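Local coordinates for glutathione transferase (Phanerochaete chrysosporium, PDB 4F0C), which binds glutathione in its oxidized disulfide form and, as a fungal Ure2p-type glutathione transferase, probably catalyses glutathione-dependent transfer or thiol-disulfide reactions, at residues G4-H12 with I58-Y66; L166-N177 with W203-I213. All coordinates share one frame; numbering follows the deposited sequence.

Contact 1: G4-H12 with I58-Y66; sequences GKQFTLFNH and IPALIDHYY. With GDS (oxidized glutathione disulfide), chain B; SO4 (sulfate ion), chain G; SO4 (sulfate ion), chain D.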
loop_
_atom_site.group_PDB
_atom_site.type_symbol
_atom_site.label_atom_id
_atom_site.label_comp_id
_atom_site.label_asym_id
_atom_site.label_seq_id
_atom_site.Cartn_x
_atom_site.Cartn_y
_atom_site.Cartn_z
ATOM N N GLY A 4 -26.394 2.906 -20.644
ATOM C CA GLY A 4 -25.363 2.309 -19.812
ATOM C C GLY A 4 -24.387 3.348 -19.288
ATOM O O GLY A 4 -23.856 4.175 -20.044
ATOM N N LYS A 5 -24.140 3.289 -17.981
ATOM C CA LYS A 5 -23.265 4.242 -17.325
ATOM C C LYS A 5 -21.823 3.914 -17.668
ATOM O O LYS A 5 -21.530 2.812 -18.136
ATOM C CB LYS A 5 -23.506 4.203 -15.826
ATOM C CG LYS A 5 -24.945 4.605 -15.441
ATOM C CD LYS A 5 -25.087 4.755 -13.902
ATOM C CE LYS A 5 -26.462 5.368 -13.501
ATOM N NZ LYS A 5 -26.394 5.711 -12.038
ATOM N N GLN A 6 -20.926 4.874 -17.458
ATOM C CA GLN A 6 -19.555 4.657 -17.853
ATOM C C GLN A 6 -18.863 3.544 -17.084
ATOM O O GLN A 6 -18.168 2.738 -17.674
ATOM C CB GLN A 6 -18.703 5.924 -17.739
ATOM C CG GLN A 6 -17.223 5.652 -18.139
ATOM C CD GLN A 6 -16.460 6.920 -18.477
ATOM O OE1 GLN A 6 -16.958 8.028 -18.254
ATOM N NE2 GLN A 6 -15.247 6.767 -19.023
ATOM N N PHE A 7 -19.016 3.542 -15.761
ATOM C CA PHE A 7 -18.252 2.646 -14.900
ATOM C C PHE A 7 -19.165 1.709 -14.147
ATOM O O PHE A 7 -20.297 2.077 -13.796
ATOM C CB PHE A 7 -17.448 3.459 -13.857
ATOM C CG PHE A 7 -16.460 4.424 -14.471
ATOM C CD1 PHE A 7 -15.253 3.963 -15.012
ATOM C CD2 PHE A 7 -16.757 5.785 -14.530
ATOM C CE1 PHE A 7 -14.309 4.876 -15.564
ATOM C CE2 PHE A 7 -15.863 6.693 -15.073
ATOM C CZ PHE A 7 -14.623 6.241 -15.612
ATOM N N THR A 8 -18.666 0.500 -13.901
ATOM C CA THR A 8 -19.210 -0.341 -12.837
ATOM C C THR A 8 -18.195 -0.309 -11.712
ATOM O O THR A 8 -17.008 -0.649 -11.909
ATOM C CB THR A 8 -19.424 -1.809 -13.259
ATOM O OG1 THR A 8 -20.386 -1.859 -14.302
ATOM C CG2 THR A 8 -19.930 -2.663 -12.088
ATOM N N LEU A 9 -18.651 0.121 -10.540
ATOM C CA LEU A 9 -17.822 0.075 -9.342
ATOM C C LEU A 9 -18.290 -1.087 -8.471
ATOM O O LEU A 9 -19.423 -1.093 -7.995
ATOM C CB LEU A 9 -17.933 1.388 -8.536
ATOM C CG LEU A 9 -17.221 1.411 -7.165
ATOM C CD1 LEU A 9 -15.702 1.144 -7.271
ATOM C CD2 LEU A 9 -17.485 2.756 -6.413
ATOM N N PHE A 10 -17.425 -2.070 -8.258
ATOM C CA PHE A 10 -17.739 -3.124 -7.319
ATOM C C PHE A 10 -17.354 -2.602 -5.939
ATOM O O PHE A 10 -16.201 -2.247 -5.687
ATOM C CB PHE A 10 -16.989 -4.417 -7.666
ATOM C CG PHE A 10 -17.411 -5.024 -8.988
ATOM C CD1 PHE A 10 -18.565 -5.793 -9.074
ATOM C CD2 PHE A 10 -16.651 -4.823 -10.137
ATOM C CE1 PHE A 10 -18.956 -6.371 -10.271
ATOM C CE2 PHE A 10 -17.032 -5.409 -11.352
ATOM C CZ PHE A 10 -18.200 -6.166 -11.414
ATOM N N ASN A 11 -18.357 -2.515 -5.074
ATOM C CA ASN A 11 -18.214 -1.868 -3.792
ATOM C C ASN A 11 -18.737 -2.801 -2.689
ATOM O O ASN A 11 -19.173 -3.933 -2.951
ATOM C CB ASN A 11 -18.994 -0.525 -3.840
ATOM C CG ASN A 11 -18.476 0.513 -2.836
ATOM O OD1 ASN A 11 -17.630 0.215 -2.000
ATOM N ND2 ASN A 11 -18.992 1.733 -2.923
ATOM N N HIS A 12 -18.690 -2.326 -1.448
ATOM C CA HIS A 12 -19.310 -3.011 -0.320
ATOM C C HIS A 12 -19.887 -1.928 0.595
ATOM O O HIS A 12 -19.305 -0.836 0.697
ATOM C CB HIS A 12 -18.287 -3.852 0.469
ATOM C CG HIS A 12 -18.923 -4.772 1.463
ATOM N ND1 HIS A 12 -18.881 -4.547 2.822
ATOM C CD2 HIS A 12 -19.674 -5.889 1.293
ATOM C CE1 HIS A 12 -19.550 -5.500 3.451
ATOM N NE2 HIS A 12 -20.044 -6.326 2.543
ATOM N N ILE A 58 -12.655 -6.175 -2.838
ATOM C CA ILE A 58 -13.208 -4.978 -3.463
ATOM C C ILE A 58 -12.411 -3.748 -2.985
ATOM O O ILE A 58 -11.850 -3.757 -1.890
ATOM C CB ILE A 58 -14.749 -4.841 -3.172
ATOM C CG1 ILE A 58 -14.993 -4.490 -1.721
ATOM C CG2 ILE A 58 -15.511 -6.107 -3.601
ATOM C CD1 ILE A 58 -15.141 -3.012 -1.508
ATOM N N PRO A 59 -12.387 -2.665 -3.778
ATOM C CA PRO A 59 -13.122 -2.468 -5.035
ATOM C C PRO A 59 -12.417 -2.976 -6.306
ATOM O O PRO A 59 -11.215 -3.297 -6.325
ATOM C CB PRO A 59 -13.221 -0.950 -5.131
ATOM C CG PRO A 59 -11.900 -0.499 -4.532
ATOM C CD PRO A 59 -11.740 -1.420 -3.328
ATOM N N ALA A 60 -13.203 -3.040 -7.373
ATOM C CA ALA A 60 -12.665 -3.166 -8.720
ATOM C C ALA A 60 -13.551 -2.261 -9.563
ATOM O O ALA A 60 -14.711 -2.008 -9.202
ATOM C CB ALA A 60 -12.740 -4.637 -9.238
ATOM N N LEU A 61 -13.005 -1.788 -10.677
ATOM C CA LEU A 61 -13.704 -0.817 -11.535
ATOM C C LEU A 61 -13.661 -1.315 -12.962
ATOM O O LEU A 61 -12.598 -1.719 -13.439
ATOM C CB LEU A 61 -12.975 0.536 -11.488
ATOM C CG LEU A 61 -13.598 1.650 -12.354
ATOM C CD1 LEU A 61 -14.607 2.394 -11.529
ATOM C CD2 LEU A 61 -12.520 2.627 -12.882
ATOM N N ILE A 62 -14.804 -1.310 -13.645
ATOM C CA ILE A 62 -14.807 -1.557 -15.095
ATOM C C ILE A 62 -15.142 -0.274 -15.821
ATOM O O ILE A 62 -16.151 0.362 -15.496
ATOM C CB ILE A 62 -15.877 -2.576 -15.526
ATOM C CG1 ILE A 62 -15.747 -3.879 -14.721
ATOM C CG2 ILE A 62 -15.767 -2.867 -17.057
ATOM C CD1 ILE A 62 -16.931 -4.776 -14.921
ATOM N N ASP A 63 -14.306 0.117 -16.785
ATOM C CA ASP A 63 -14.568 1.298 -17.595
ATOM C C ASP A 63 -15.238 0.866 -18.916
ATOM O O ASP A 63 -14.596 0.445 -19.890
ATOM C CB ASP A 63 -13.262 2.071 -17.818
ATOM C CG ASP A 63 -13.465 3.397 -18.537
ATOM O OD1 ASP A 63 -14.573 3.663 -19.102
ATOM O OD2 ASP A 63 -12.465 4.156 -18.568
ATOM N N HIS A 64 -16.558 0.954 -18.949
ATOM C CA HIS A 64 -17.292 0.483 -20.109
ATOM C C HIS A 64 -17.035 1.321 -21.371
ATOM O O HIS A 64 -17.305 0.860 -22.474
ATOM C CB HIS A 64 -18.797 0.408 -19.798
ATOM C CG HIS A 64 -19.125 -0.489 -18.642
ATOM N ND1 HIS A 64 -18.868 -1.845 -18.658
ATOM C CD2 HIS A 64 -19.705 -0.228 -17.446
ATOM C CE1 HIS A 64 -19.265 -2.376 -17.514
ATOM N NE2 HIS A 64 -19.792 -1.420 -16.767
ATOM N N TYR A 65 -16.547 2.556 -21.204
ATOM C CA TYR A 65 -16.343 3.447 -22.355
ATOM C C TYR A 65 -14.887 3.347 -22.826
ATOM O O TYR A 65 -14.460 4.071 -23.721
ATOM C CB TYR A 65 -16.664 4.912 -22.016
ATOM C CG TYR A 65 -18.107 5.206 -21.604
ATOM C CD1 TYR A 65 -19.088 4.205 -21.585
ATOM C CD2 TYR A 65 -18.495 6.523 -21.272
ATOM C CE1 TYR A 65 -20.434 4.515 -21.197
ATOM C CE2 TYR A 65 -19.794 6.828 -20.896
ATOM C CZ TYR A 65 -20.755 5.832 -20.842
ATOM O OH TYR A 65 -22.044 6.178 -20.445
ATOM N N TYR A 66 -14.134 2.445 -22.210
ATOM C CA TYR A 66 -12.765 2.169 -22.657
ATOM C C TYR A 66 -12.584 0.655 -22.810
ATOM O O TYR A 66 -11.700 0.070 -22.198
ATOM C CB TYR A 66 -11.781 2.752 -21.647
ATOM C CG TYR A 66 -10.320 2.759 -22.090
ATOM C CD1 TYR A 66 -9.952 3.298 -23.327
ATOM C CD2 TYR A 66 -9.328 2.235 -21.265
ATOM C CE1 TYR A 66 -8.599 3.326 -23.725
ATOM C CE2 TYR A 66 -7.984 2.258 -21.645
ATOM C CZ TYR A 66 -7.628 2.805 -22.880
ATOM O OH TYR A 66 -6.298 2.833 -23.274
HETATM N N1 GDS B . -5.464 -2.650 -0.590
HETATM C CA1 GDS B . -6.878 -2.979 -1.014
HETATM C C1 GDS B . -7.588 -1.722 -1.657
HETATM O OE1 GDS B . -7.309 -0.566 -1.218
HETATM O OE2 GDS B . -8.352 -1.946 -2.639
HETATM C CB1 GDS B . -7.746 -3.486 0.191
HETATM C CG1 GDS B . -9.186 -3.823 -0.262
HETATM C CD1 GDS B . -9.917 -4.459 0.878
HETATM O O1 GDS B . -9.453 -4.643 1.991
HETATM N N2 GDS B . -11.210 -4.831 0.572
HETATM C CA2 GDS B . -12.076 -5.501 1.563
HETATM C C2 GDS B . -12.493 -6.859 1.054
HETATM O O2 GDS B . -12.831 -6.996 -0.126
HETATM C CB2 GDS B . -13.399 -4.722 1.755
HETATM S SG2 GDS B . -13.086 -3.192 2.662
HETATM N N3 GDS B . -12.553 -7.858 1.959
HETATM C CA3 GDS B . -12.986 -9.162 1.539
HETATM C C3 GDS B . -12.061 -10.243 2.085
HETATM O OE3 GDS B . -12.441 -11.432 2.010
HETATM O OE4 GDS B . -10.958 -9.844 2.504
HETATM N N4 GDS B . -8.384 -3.803 4.506
HETATM C CA4 GDS B . -7.005 -3.341 4.722
HETATM C C4 GDS B . -6.737 -2.140 3.768
HETATM O OE5 GDS B . -7.698 -1.384 3.469
HETATM O OE6 GDS B . -5.558 -2.013 3.382
HETATM C C5 GDS B . -9.131 -4.301 5.545
HETATM O O5 GDS B . -8.717 -4.390 6.702
HETATM C CA5 GDS B . -10.558 -4.743 5.246
HETATM N N5 GDS B . -10.979 -5.819 6.186
HETATM C CB5 GDS B . -11.462 -3.514 5.389
HETATM S SG5 GDS B . -13.128 -3.856 4.702
HETATM C CA6 GDS B . -10.193 -9.859 5.815
HETATM C C6 GDS B . -9.329 -10.036 7.128
HETATM O OE7 GDS B . -9.042 -11.195 7.499
HETATM O OE8 GDS B . -8.972 -8.989 7.710
HETATM N N6 GDS B . -10.117 -11.068 4.995
HETATM C CB6 GDS B . -11.646 -9.522 6.261
HETATM C CG6 GDS B . -11.799 -8.077 6.760
HETATM C CD6 GDS B . -11.381 -7.081 5.687
HETATM O O6 GDS B . -11.401 -7.286 4.467
HETATM S S SO4 G . -21.597 -8.891 4.085
HETATM O O1 SO4 G . -20.207 -9.259 4.359
HETATM O O2 SO4 G . -22.456 -10.035 4.368
HETATM O O3 SO4 G . -21.972 -7.773 4.946
HETATM O O4 SO4 G . -21.744 -8.508 2.681
HETATM S S SO4 D . -26.940 2.454 -9.764
HETATM O O1 SO4 D . -25.798 2.069 -8.934
HETATM O O2 SO4 D . -27.822 1.297 -9.836
HETATM O O3 SO4 D . -27.638 3.574 -9.135
HETATM O O4 SO4 D . -26.571 2.852 -11.120
#
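G4 O takes a hydrogen bond from Y65 OH, 2.7 Å away and in its carbonyl plane. Q6 comes next. Its CA lies over one face of the Y65 ring, a CH-pi contact. With CG anti to the backbone N (chi1 179°) and the chain extended, its NE2 reaches D63 OD1 at 3.2 Å. Y65 N meets the same oxygen from the opposite face of the carboxylate, closing an Asx turn. D63 OD2 is held by Y80 and Y85. F7 packs its CD1 on L61 CD2 at 3.7 Å. T8 and I62 form an antiparallel hydrogen-bonded pair, with I62 N to T8 O at 2.9 Å. T8 OG1 lies in the plane of the H64 ring and accepts from its NE2 at 2.6 Å; E33 is a second partner of this hydroxyl. F10 turns a ring edge to I62 CD1 (CE2 to CD1 3.6 Å). H12 CB rests against I58 CD1. I58, before the cis-P59, pairs its N with O2 of the glutathione disulfide at 2.8 Å and its O with N2. This is the cis-proline loop of the thioredoxin-like domain. The pairing probably steadies the backbone before strand 60-63, where main-chain atoms of I58 bind the peptide part.

Contact 2: L166-N177 with W203-I213; sequences LTIADISFVIWN and WHTALITRPAI. With GDS (oxidized glutathione disulfide), chain B.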
loop_
_atom_site.group_PDB
_atom_site.type_symbol
_atom_site.label_atom_id
_atom_site.label_comp_id
_atom_site.label_asym_id
_atom_site.label_seq_id
_atom_site.Cartn_x
_atom_site.Cartn_y
_atom_site.Cartn_z
ATOM N N LEU A 166 -6.154 20.493 -3.313
ATOM C CA LEU A 166 -6.833 19.238 -3.043
ATOM C C LEU A 166 -6.525 18.237 -4.162
ATOM O O LEU A 166 -6.662 18.578 -5.339
ATOM C CB LEU A 166 -8.344 19.503 -2.988
ATOM C CG LEU A 166 -9.228 18.261 -3.039
ATOM C CD1 LEU A 166 -9.085 17.495 -1.746
ATOM C CD2 LEU A 166 -10.705 18.690 -3.261
ATOM N N THR A 167 -6.103 17.017 -3.808
ATOM C CA THR A 167 -5.918 15.943 -4.810
ATOM C C THR A 167 -6.436 14.595 -4.282
ATOM O O THR A 167 -6.889 14.491 -3.134
ATOM C CB THR A 167 -4.425 15.722 -5.175
ATOM O OG1 THR A 167 -3.715 15.227 -4.022
ATOM C CG2 THR A 167 -3.774 17.041 -5.654
ATOM N N ILE A 168 -6.352 13.560 -5.107
ATOM C CA ILE A 168 -6.718 12.231 -4.655
ATOM C C ILE A 168 -5.828 11.762 -3.494
ATOM O O ILE A 168 -6.231 10.861 -2.764
ATOM C CB ILE A 168 -6.712 11.193 -5.807
ATOM C CG1 ILE A 168 -5.394 11.283 -6.624
ATOM C CG2 ILE A 168 -7.934 11.453 -6.711
ATOM C CD1 ILE A 168 -5.134 10.001 -7.495
ATOM N N ALA A 169 -4.649 12.370 -3.307
ATOM C CA ALA A 169 -3.854 11.994 -2.120
ATOM C C ALA A 169 -4.669 12.290 -0.866
ATOM O O ALA A 169 -4.782 11.433 -0.002
ATOM C CB ALA A 169 -2.499 12.691 -2.057
ATOM N N ASP A 170 -5.272 13.478 -0.781
ATOM C CA ASP A 170 -6.086 13.814 0.394
ATOM C C ASP A 170 -7.324 12.948 0.449
ATOM O O ASP A 170 -7.681 12.414 1.513
ATOM C CB ASP A 170 -6.503 15.303 0.374
ATOM C CG ASP A 170 -5.316 16.227 0.136
ATOM O OD1 ASP A 170 -4.601 16.515 1.122
ATOM O OD2 ASP A 170 -5.076 16.611 -1.036
ATOM N N ILE A 171 -7.985 12.799 -0.703
ATOM C CA ILE A 171 -9.272 12.111 -0.713
ATOM C C ILE A 171 -9.108 10.662 -0.258
ATOM O O ILE A 171 -9.975 10.116 0.434
ATOM C CB ILE A 171 -9.934 12.164 -2.111
ATOM C CG1 ILE A 171 -10.265 13.627 -2.479
ATOM C CG2 ILE A 171 -11.214 11.292 -2.165
ATOM C CD1 ILE A 171 -10.724 13.770 -3.952
ATOM N N SER A 172 -7.975 10.061 -0.618
ATOM C CA SER A 172 -7.739 8.643 -0.343
ATOM C C SER A 172 -7.762 8.314 1.150
ATOM O O SER A 172 -8.051 7.180 1.518
ATOM C CB SER A 172 -6.396 8.182 -0.970
ATOM O OG SER A 172 -5.314 8.678 -0.183
ATOM N N PHE A 173 -7.486 9.305 2.007
ATOM C CA PHE A 173 -7.434 9.090 3.458
ATOM C C PHE A 173 -8.779 9.231 4.158
ATOM O O PHE A 173 -8.911 8.851 5.334
ATOM C CB PHE A 173 -6.487 10.108 4.144
ATOM C CG PHE A 173 -5.025 9.815 3.964
ATOM C CD1 PHE A 173 -4.324 9.120 4.934
ATOM C CD2 PHE A 173 -4.335 10.277 2.849
ATOM C CE1 PHE A 173 -2.963 8.859 4.773
ATOM C CE2 PHE A 173 -2.985 10.020 2.681
ATOM C CZ PHE A 173 -2.284 9.320 3.661
ATOM N N VAL A 174 -9.759 9.814 3.469
ATOM C CA VAL A 174 -10.967 10.274 4.146
ATOM C C VAL A 174 -11.746 9.131 4.790
ATOM O O VAL A 174 -12.090 9.213 5.971
ATOM C CB VAL A 174 -11.886 11.075 3.186
ATOM C CG1 VAL A 174 -13.231 11.363 3.870
ATOM C CG2 VAL A 174 -11.191 12.390 2.801
ATOM N N ILE A 175 -12.029 8.068 4.027
ATOM C CA ILE A 175 -12.978 7.058 4.540
ATOM C C ILE A 175 -12.444 6.326 5.788
ATOM O O ILE A 175 -13.180 6.180 6.778
ATOM C CB ILE A 175 -13.515 6.084 3.455
ATOM C CG1 ILE A 175 -14.710 5.274 3.993
ATOM C CG2 ILE A 175 -12.393 5.166 2.905
ATOM C CD1 ILE A 175 -16.003 6.094 4.202
ATOM N N TRP A 176 -11.166 5.934 5.776
ATOM C CA TRP A 176 -10.602 5.288 6.965
ATOM C C TRP A 176 -10.465 6.250 8.145
ATOM O O TRP A 176 -10.593 5.834 9.306
ATOM C CB TRP A 176 -9.256 4.631 6.667
ATOM C CG TRP A 176 -9.371 3.259 6.039
ATOM C CD1 TRP A 176 -9.080 2.918 4.738
ATOM C CD2 TRP A 176 -9.800 2.045 6.686
ATOM N NE1 TRP A 176 -9.307 1.579 4.550
ATOM C CE2 TRP A 176 -9.732 1.017 5.726
ATOM C CE3 TRP A 176 -10.206 1.729 7.995
ATOM C CZ2 TRP A 176 -10.079 -0.304 6.017
ATOM C CZ3 TRP A 176 -10.552 0.413 8.290
ATOM C CH2 TRP A 176 -10.484 -0.586 7.309
ATOM N N ASN A 177 -10.187 7.522 7.876
ATOM C CA ASN A 177 -10.130 8.487 8.997
ATOM C C ASN A 177 -11.486 8.667 9.637
ATOM O O ASN A 177 -11.598 8.783 10.860
ATOM C CB ASN A 177 -9.530 9.844 8.583
ATOM C CG ASN A 177 -8.012 9.793 8.476
ATOM O OD1 ASN A 177 -7.366 8.908 9.054
ATOM N ND2 ASN A 177 -7.429 10.749 7.760
ATOM N N TRP A 203 -8.357 19.571 8.277
ATOM C CA TRP A 203 -8.278 19.015 6.926
ATOM C C TRP A 203 -9.380 17.999 6.682
ATOM O O TRP A 203 -10.069 18.037 5.646
ATOM C CB TRP A 203 -6.900 18.383 6.801
ATOM C CG TRP A 203 -6.531 17.441 5.660
ATOM C CD1 TRP A 203 -6.184 17.781 4.390
ATOM C CD2 TRP A 203 -6.285 16.034 5.783
ATOM N NE1 TRP A 203 -5.767 16.661 3.688
ATOM C CE2 TRP A 203 -5.804 15.579 4.536
ATOM C CE3 TRP A 203 -6.426 15.110 6.839
ATOM C CZ2 TRP A 203 -5.479 14.237 4.303
ATOM C CZ3 TRP A 203 -6.098 13.779 6.609
ATOM C CH2 TRP A 203 -5.630 13.356 5.350
ATOM N N HIS A 204 -9.556 17.085 7.630
ATOM C CA HIS A 204 -10.627 16.081 7.509
ATOM C C HIS A 204 -11.981 16.770 7.421
ATOM O O HIS A 204 -12.830 16.401 6.616
ATOM C CB HIS A 204 -10.604 15.122 8.702
ATOM C CG HIS A 204 -11.606 14.013 8.601
ATOM N ND1 HIS A 204 -11.437 12.936 7.755
ATOM C CD2 HIS A 204 -12.783 13.812 9.240
ATOM C CE1 HIS A 204 -12.478 12.125 7.870
ATOM N NE2 HIS A 204 -13.306 12.629 8.768
ATOM N N THR A 205 -12.201 17.796 8.238
ATOM C CA THR A 205 -13.502 18.459 8.228
ATOM C C THR A 205 -13.737 19.160 6.905
ATOM O O THR A 205 -14.857 19.163 6.382
ATOM C CB THR A 205 -13.637 19.461 9.418
ATOM O OG1 THR A 205 -13.520 18.721 10.633
ATOM C CG2 THR A 205 -14.991 20.222 9.387
ATOM N N ALA A 206 -12.688 19.765 6.362
ATOM C CA ALA A 206 -12.828 20.444 5.091
ATOM C C ALA A 206 -13.213 19.409 4.009
ATOM O O ALA A 206 -14.074 19.677 3.169
ATOM C CB ALA A 206 -11.550 21.195 4.723
ATOM N N LEU A 207 -12.632 18.211 4.084
ATOM C CA LEU A 207 -12.909 17.159 3.105
ATOM C C LEU A 207 -14.340 16.648 3.195
ATOM O O LEU A 207 -15.044 16.594 2.192
ATOM C CB LEU A 207 -11.898 15.995 3.253
ATOM C CG LEU A 207 -10.479 16.330 2.776
ATOM C CD1 LEU A 207 -9.414 15.448 3.422
ATOM C CD2 LEU A 207 -10.424 16.212 1.238
ATOM N N ILE A 208 -14.797 16.296 4.391
ATOM C CA ILE A 208 -16.110 15.662 4.508
ATOM C C ILE A 208 -17.262 16.653 4.343
ATOM O O ILE A 208 -18.403 16.241 4.182
ATOM C CB ILE A 208 -16.283 14.880 5.830
ATOM C CG1 ILE A 208 -16.279 15.823 7.035
ATOM C CG2 ILE A 208 -15.197 13.788 5.971
ATOM C CD1 ILE A 208 -16.527 15.099 8.366
ATOM N N THR A 209 -16.965 17.950 4.366
ATOM C CA THR A 209 -18.028 18.938 4.133
ATOM C C THR A 209 -18.155 19.321 2.657
ATOM O O THR A 209 -19.110 19.983 2.272
ATOM C CB THR A 209 -17.893 20.194 5.056
ATOM O OG1 THR A 209 -16.636 20.816 4.821
ATOM C CG2 THR A 209 -17.930 19.782 6.494
ATOM N N ARG A 210 -17.214 18.882 1.813
ATOM C CA ARG A 210 -17.398 19.025 0.372
ATOM C C ARG A 210 -18.640 18.223 -0.064
ATOM O O ARG A 210 -18.799 17.070 0.328
ATOM C CB ARG A 210 -16.178 18.493 -0.391
ATOM C CG ARG A 210 -14.890 19.315 -0.218
ATOM C CD ARG A 210 -13.767 18.699 -1.056
ATOM N NE ARG A 210 -14.111 18.700 -2.488
ATOM C CZ ARG A 210 -13.993 19.761 -3.279
ATOM N NH1 ARG A 210 -13.567 20.920 -2.777
ATOM N NH2 ARG A 210 -14.314 19.671 -4.568
ATOM N N PRO A 211 -19.505 18.822 -0.899
ATOM C CA PRO A 211 -20.792 18.192 -1.221
ATOM C C PRO A 211 -20.686 16.781 -1.806
ATOM O O PRO A 211 -21.478 15.922 -1.407
ATOM C CB PRO A 211 -21.409 19.165 -2.238
ATOM C CG PRO A 211 -20.893 20.506 -1.793
ATOM C CD PRO A 211 -19.440 20.213 -1.397
ATOM N N ALA A 212 -19.734 16.537 -2.705
ATOM C CA ALA A 212 -19.591 15.192 -3.286
ATOM C C ALA A 212 -19.191 14.173 -2.223
ATOM O O ALA A 212 -19.679 13.036 -2.214
ATOM C CB ALA A 212 -18.578 15.190 -4.420
ATOM N N ILE A 213 -18.297 14.570 -1.323
ATOM C CA ILE A 213 -17.828 13.641 -0.298
ATOM C C ILE A 213 -18.919 13.416 0.759
ATOM O O ILE A 213 -19.180 12.291 1.183
ATOM C CB ILE A 213 -16.510 14.145 0.304
ATOM C CG1 ILE A 213 -15.408 14.053 -0.777
ATOM C CG2 ILE A 213 -16.094 13.315 1.511
ATOM C CD1 ILE A 213 -14.026 14.423 -0.275
HETATM N N1 GDS B . -5.464 -2.650 -0.590
HETATM C CA1 GDS B . -6.878 -2.979 -1.014
HETATM C C1 GDS B . -7.588 -1.722 -1.657
HETATM O OE1 GDS B . -7.309 -0.566 -1.218
HETATM O OE2 GDS B . -8.352 -1.946 -2.639
HETATM C CB1 GDS B . -7.746 -3.486 0.191
HETATM C CG1 GDS B . -9.186 -3.823 -0.262
HETATM C CD1 GDS B . -9.917 -4.459 0.878
HETATM O O1 GDS B . -9.453 -4.643 1.991
HETATM N N2 GDS B . -11.210 -4.831 0.572
HETATM C CA2 GDS B . -12.076 -5.501 1.563
HETATM C C2 GDS B . -12.493 -6.859 1.054
HETATM O O2 GDS B . -12.831 -6.996 -0.126
HETATM C CB2 GDS B . -13.399 -4.722 1.755
HETATM S SG2 GDS B . -13.086 -3.192 2.662
HETATM N N3 GDS B . -12.553 -7.858 1.959
HETATM C CA3 GDS B . -12.986 -9.162 1.539
HETATM C C3 GDS B . -12.061 -10.243 2.085
HETATM O OE3 GDS B . -12.441 -11.432 2.010
HETATM O OE4 GDS B . -10.958 -9.844 2.504
HETATM N N4 GDS B . -8.384 -3.803 4.506
HETATM C CA4 GDS B . -7.005 -3.341 4.722
HETATM C C4 GDS B . -6.737 -2.140 3.768
HETATM O OE5 GDS B . -7.698 -1.384 3.469
HETATM O OE6 GDS B . -5.558 -2.013 3.382
HETATM C C5 GDS B . -9.131 -4.301 5.545
HETATM O O5 GDS B . -8.717 -4.390 6.702
HETATM C CA5 GDS B . -10.558 -4.743 5.246
HETATM N N5 GDS B . -10.979 -5.819 6.186
HETATM C CB5 GDS B . -11.462 -3.514 5.389
HETATM S SG5 GDS B . -13.128 -3.856 4.702
HETATM C CA6 GDS B . -10.193 -9.859 5.815
HETATM C C6 GDS B . -9.329 -10.036 7.128
HETATM O OE7 GDS B . -9.042 -11.195 7.499
HETATM O OE8 GDS B . -8.972 -8.989 7.710
HETATM N N6 GDS B . -10.117 -11.068 4.995
HETATM C CB6 GDS B . -11.646 -9.522 6.261
HETATM C CG6 GDS B . -11.799 -8.077 6.760
HETATM C CD6 GDS B . -11.381 -7.081 5.687
HETATM O O6 GDS B . -11.401 -7.286 4.467
HETATM O O HOH W 1 -9.137 12.465 6.237
#
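D170 OD1 is gripped by two donors, W203 NE1 and the backbone N of L161. The indole N-H is nearly straight on it (2.8 Å from NE1 to OD1, 167° at the hydrogen). The oxygen lies close to the indole plane, and the carboxylate is turned 70° from that plane. D170 OD2 uses its anti lone pair for T167 N, at 3.0 Å. T167 OG1 in turn accepts from A169 N. T167 and D170 thus form a capping box at the start of helix 168-172, the N-capping box known from the GST C-terminal domain.

The first torsion of W203 (CG anti to the backbone N, chi1 167°) carries the indole toward 166-177, with NE1 at D170 and CH2 on F173 CB at 3.6 Å. Its edge faces the F173 ring in an offset edge-to-face pair. L207 CD1 lies over one indole face. Replacing W203 by a leucine would probably leave D170 OD1 without its indole donor and open a gap beside F173.

V174 is a knob among H204, L207, I208 and I213. Its CG2 meets L207 CD1 at 3.6 Å and its CG1 meets I208 CG2. At one end of the contact a water accepts from N177 ND2 at 2.9 Å and also bonds H204 ND1. At the other, L166 CD2 sits over the centre of the R210 guanidinium, 3.5 Å from CZ. R210 NE makes a salt bridge to E27 of helix 18-28.

The buried carboxylate spends its two oxygens on different tasks. OD2 closes the helix start, while OD1 ties that start to W203 of helix 198-209 and to the backbone N of L161. The shared acid is consistent with helix capping and helix packing being coupled in this domain.

Contact 1 lies in the thioredoxin-like N-terminal domain and contact 2 in the all-helical C-terminal domain. Their centres are about 21 Å apart, and their nearest atoms about 8 Å, so they do not touch. Helices 18-28 and 74-85 stand next to both: V21, L25 and I77 pack on contact 1, M23, E27 and L78 on contact 2. The glutathione disulfide is another shared neighbour. Segment 58-66 holds it by backbone bonds, whereas 166-177 offers W176, whose CZ2 is 3.6 Å from CB5 of the ligand. N17 binds the ligand and also the indole N-H of W176. The pocket draws on both domains and on the second subunit, whose S111 and R139 also bond the ligand.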